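Local coordinates for major pollen allergen Jun a 1 (Juniperus ashei, PDB 1PXZ), which cleaves pectate by beta-elimination, though with low activity, and is the major allergen of mountain cedar pollen, at residues W69-Q74 with T91-G96. Residues are numbered along the deposited sequence; the frame is centred on the assembly and turned at random.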
ATOM      1  N   TRP A  69      -8.399   7.587  16.189  1.00  8.25           N
ATOM      2  CA  TRP A  69      -9.043   6.800  15.139  1.00  7.58           C
ATOM      3  C   TRP A  69      -9.900   7.785  14.356  1.00  8.98           C
ATOM      4  O   TRP A  69     -10.975   8.157  14.854  1.00  8.96           O
ATOM      5  CB  TRP A  69      -9.818   5.635  15.758  1.00  9.35           C
ATOM      6  CG  TRP A  69     -10.249   4.600  14.759  1.00 10.82           C
ATOM      7  CD1 TRP A  69     -11.238   4.706  13.837  1.00 12.56           C
ATOM      8  CD2 TRP A  69      -9.687   3.286  14.588  1.00  5.97           C
ATOM      9  NE1 TRP A  69     -11.335   3.547  13.101  1.00  8.00           N
ATOM     10  CE2 TRP A  69     -10.394   2.669  13.544  1.00  8.88           C
ATOM     11  CE3 TRP A  69      -8.652   2.595  15.224  1.00  9.29           C
ATOM     12  CZ2 TRP A  69     -10.118   1.372  13.098  1.00 10.02           C
ATOM     13  CZ3 TRP A  69      -8.368   1.304  14.784  1.00  9.22           C
ATOM     14  CH2 TRP A  69      -9.097   0.728  13.741  1.00  9.78           C
ATOM     15  N   ILE A  70      -9.398   8.188  13.196  1.00  6.38           N
ATOM     16  CA  ILE A  70     -10.061   9.262  12.445  1.00  8.27           C
ATOM     17  C   ILE A  70     -11.134   8.749  11.494  1.00 12.24           C
ATOM     18  O   ILE A  70     -10.921   7.828  10.700  1.00  8.32           O
ATOM     19  CB  ILE A  70      -8.994  10.089  11.704  1.00  6.66           C
ATOM     20  CG1 ILE A  70      -7.992  10.716  12.678  1.00  5.84           C
ATOM     21  CG2 ILE A  70      -9.615  11.130  10.786  1.00  9.23           C
ATOM     22  CD1 ILE A  70      -6.665  11.088  12.023  1.00  9.95           C
ATOM     23  N   ILE A  71     -12.317   9.362  11.628  1.00  7.16           N
ATOM     24  CA  ILE A  71     -13.479   9.015  10.798  1.00  5.91           C
ATOM     25  C   ILE A  71     -14.084  10.292  10.204  1.00  7.55           C
ATOM     26  O   ILE A  71     -13.656  11.392  10.541  1.00 11.22           O
ATOM     27  CB  ILE A  71     -14.570   8.309  11.600  1.00  8.38           C
ATOM     28  CG1 ILE A  71     -15.068   9.176  12.771  1.00  9.20           C
ATOM     29  CG2 ILE A  71     -14.101   6.959  12.124  1.00 10.94           C
ATOM     30  CD1 ILE A  71     -16.342   8.652  13.396  1.00 25.43           C
ATOM     31  N   PHE A  72     -15.058  10.167   9.318  1.00  8.84           N
ATOM     32  CA  PHE A  72     -15.523  11.357   8.581  1.00  8.15           C
ATOM     33  C   PHE A  72     -17.027  11.541   8.745  1.00 16.40           C
ATOM     34  O   PHE A  72     -17.757  10.561   8.624  1.00 11.93           O
ATOM     35  CB  PHE A  72     -15.124  11.222   7.115  1.00 10.79           C
ATOM     36  CG  PHE A  72     -13.618  11.182   6.874  1.00  8.52           C
ATOM     37  CD1 PHE A  72     -12.918   9.998   7.061  1.00  9.02           C
ATOM     38  CD2 PHE A  72     -12.910  12.289   6.463  1.00 11.23           C
ATOM     39  CE1 PHE A  72     -11.540   9.934   6.857  1.00  9.04           C
ATOM     40  CE2 PHE A  72     -11.542  12.239   6.259  1.00  8.36           C
ATOM     41  CZ  PHE A  72     -10.840  11.052   6.439  1.00 10.98           C
ATOM     42  N   SER A  73     -17.478  12.760   9.031  1.00 16.96           N
ATOM     43  CA  SER A  73     -18.879  13.025   9.347  1.00 16.21           C
ATOM     44  C   SER A  73     -19.774  12.998   8.124  1.00 16.03           C
ATOM     45  O   SER A  73     -21.007  12.931   8.173  1.00 19.52           O
ATOM     46  CB  SER A  73     -18.991  14.399  10.030  1.00 16.31           C
ATOM     47  OG  SER A  73     -18.785  15.401   9.035  1.00 19.83           O
ATOM     48  N   GLN A  74     -19.209  13.052   6.934  1.00 11.77           N
ATOM     49  CA  GLN A  74     -19.994  13.098   5.717  1.00 14.30           C
ATOM     50  C   GLN A  74     -19.132  12.732   4.515  1.00 11.69           C
ATOM     51  O   GLN A  74     -17.910  12.704   4.650  1.00 12.89           O
ATOM     52  CB  GLN A  74     -20.520  14.531   5.511  1.00 17.75           C
ATOM     53  CG  GLN A  74     -19.401  15.472   5.124  1.00 19.67           C
ATOM     54  CD  GLN A  74     -19.850  16.816   4.584  1.00 39.90           C
ATOM     55  OE1 GLN A  74     -19.785  17.093   3.379  1.00 32.44           O
ATOM     56  NE2 GLN A  74     -20.297  17.669   5.507  1.00 22.77           N
ATOM     57  N   THR A  91      -5.274   5.906  12.802  1.00  8.20           N
ATOM     58  CA  THR A  91      -6.051   5.232  11.766  1.00  6.73           C
ATOM     59  C   THR A  91      -6.794   6.321  10.999  1.00  6.86           C
ATOM     60  O   THR A  91      -7.369   7.199  11.648  1.00  7.79           O
ATOM     61  CB  THR A  91      -7.056   4.224  12.333  1.00  7.20           C
ATOM     62  OG1 THR A  91      -6.283   3.200  12.983  1.00  7.82           O
ATOM     63  CG2 THR A  91      -7.889   3.593  11.228  1.00  8.10           C
ATOM     64  N   ILE A  92      -6.727   6.267   9.679  1.00  3.71           N
ATOM     65  CA  ILE A  92      -7.687   7.111   8.913  1.00  6.24           C
ATOM     66  C   ILE A  92      -8.653   6.116   8.301  1.00  9.68           C
ATOM     67  O   ILE A  92      -8.239   5.290   7.491  1.00 10.31           O
ATOM     68  CB  ILE A  92      -6.954   8.008   7.927  1.00 10.30           C
ATOM     69  CG1 ILE A  92      -5.822   8.791   8.630  1.00  7.34           C
ATOM     70  CG2 ILE A  92      -7.920   8.918   7.181  1.00 12.74           C
ATOM     71  CD1 ILE A  92      -5.103   9.762   7.698  1.00  7.29           C
ATOM     72  N   ASP A  93      -9.905   6.158   8.726  1.00  8.55           N
ATOM     73  CA  ASP A  93     -10.899   5.132   8.420  1.00  4.74           C
ATOM     74  C   ASP A  93     -12.037   5.732   7.605  1.00  8.63           C
ATOM     75  O   ASP A  93     -12.872   6.458   8.163  1.00  8.00           O
ATOM     76  CB  ASP A  93     -11.358   4.518   9.752  1.00  5.49           C
ATOM     77  CG  ASP A  93     -12.540   3.584   9.718  1.00  7.07           C
ATOM     78  OD1 ASP A  93     -13.016   3.146   8.648  1.00  7.19           O
ATOM     79  OD2 ASP A  93     -13.088   3.232  10.796  1.00  7.81           O
ATOM     80  N   GLY A  94     -12.116   5.445   6.305  1.00  7.49           N
ATOM     81  CA  GLY A  94     -13.173   5.952   5.440  1.00 10.09           C
ATOM     82  C   GLY A  94     -14.473   5.189   5.395  1.00 11.13           C
ATOM     83  O   GLY A  94     -15.365   5.460   4.582  1.00 11.60           O
ATOM     84  N   ARG A  95     -14.657   4.164   6.235  1.00  9.71           N
ATOM     85  CA  ARG A  95     -15.900   3.414   6.219  1.00  7.28           C
ATOM     86  C   ARG A  95     -17.050   4.331   6.638  1.00  7.55           C
ATOM     87  O   ARG A  95     -16.875   5.042   7.625  1.00 10.25           O
ATOM     88  CB  ARG A  95     -15.877   2.194   7.157  1.00  7.91           C
ATOM     89  CG  ARG A  95     -14.944   1.095   6.576  1.00  6.92           C
ATOM     90  CD  ARG A  95     -14.774  -0.003   7.627  1.00  8.40           C
ATOM     91  NE  ARG A  95     -14.142   0.507   8.849  1.00  8.91           N
ATOM     92  CZ  ARG A  95     -13.871  -0.233   9.921  1.00  9.46           C
ATOM     93  NH1 ARG A  95     -14.183  -1.530   9.920  1.00  7.43           N
ATOM     94  NH2 ARG A  95     -13.301   0.311  10.992  1.00  9.23           N
ATOM     95  N   GLY A  96     -18.134   4.249   5.877  1.00 11.17           N
ATOM     96  CA  GLY A  96     -19.323   4.986   6.282  1.00 10.72           C
ATOM     97  C   GLY A  96     -19.405   6.319   5.576  1.00 15.18           C
ATOM     98  O   GLY A  96     -20.378   7.057   5.720  1.00 21.60           O
TER
HETATM   99  O   HOH W   1     -15.343   7.504   8.152  1.00 10.99           O
HETATM  100  O   HOH W   2     -19.973  10.046   6.742  1.00 32.32           O
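W69 and T91 are paired neighbours on parallel strands, and their side chains leave the same face of the sheet. With CG anti to the backbone N (chi1 -167°), the indole leans across T91, offering a flat face to methyl CG2, which makes a CH-pi contact 3.7 Å from the centroid of the six-membered ring; the branched threonine can do this while OG1 accepts a hydrogen bond from G35 N.

I70 bridges the strands with two backbone hydrogen bonds, its N to T91 O (2.7 Å) and its O from D93 N (2.8 Å). Strands 68-72 and 90-93 belong to successive coils of the right-handed parallel beta-helix of polysaccharide lyase family 1, and 114-119 continues the stack. On the opposite face, beta-branched I70 and I92 suit extended backbone and pack with L58 and L118; I92 CG2 meets the flat, apolar F72 ring edge-on at CZ (3.7 Å).

W69 NE1 gives a nearly straight hydrogen bond (N-H...O 172°) to the anti side of D93 OD2, 2.9 Å away. Aspartate's two oxygens serve several donors: R95 grips them side-on through NE and NH2, R18 adds a salt bridge, probably compensating the buried charge, and R95 N reaches OD1, an Asx turn. At the strand ends, which splay apart, a water takes the F72 N-H and donates to D93 O and R95 O.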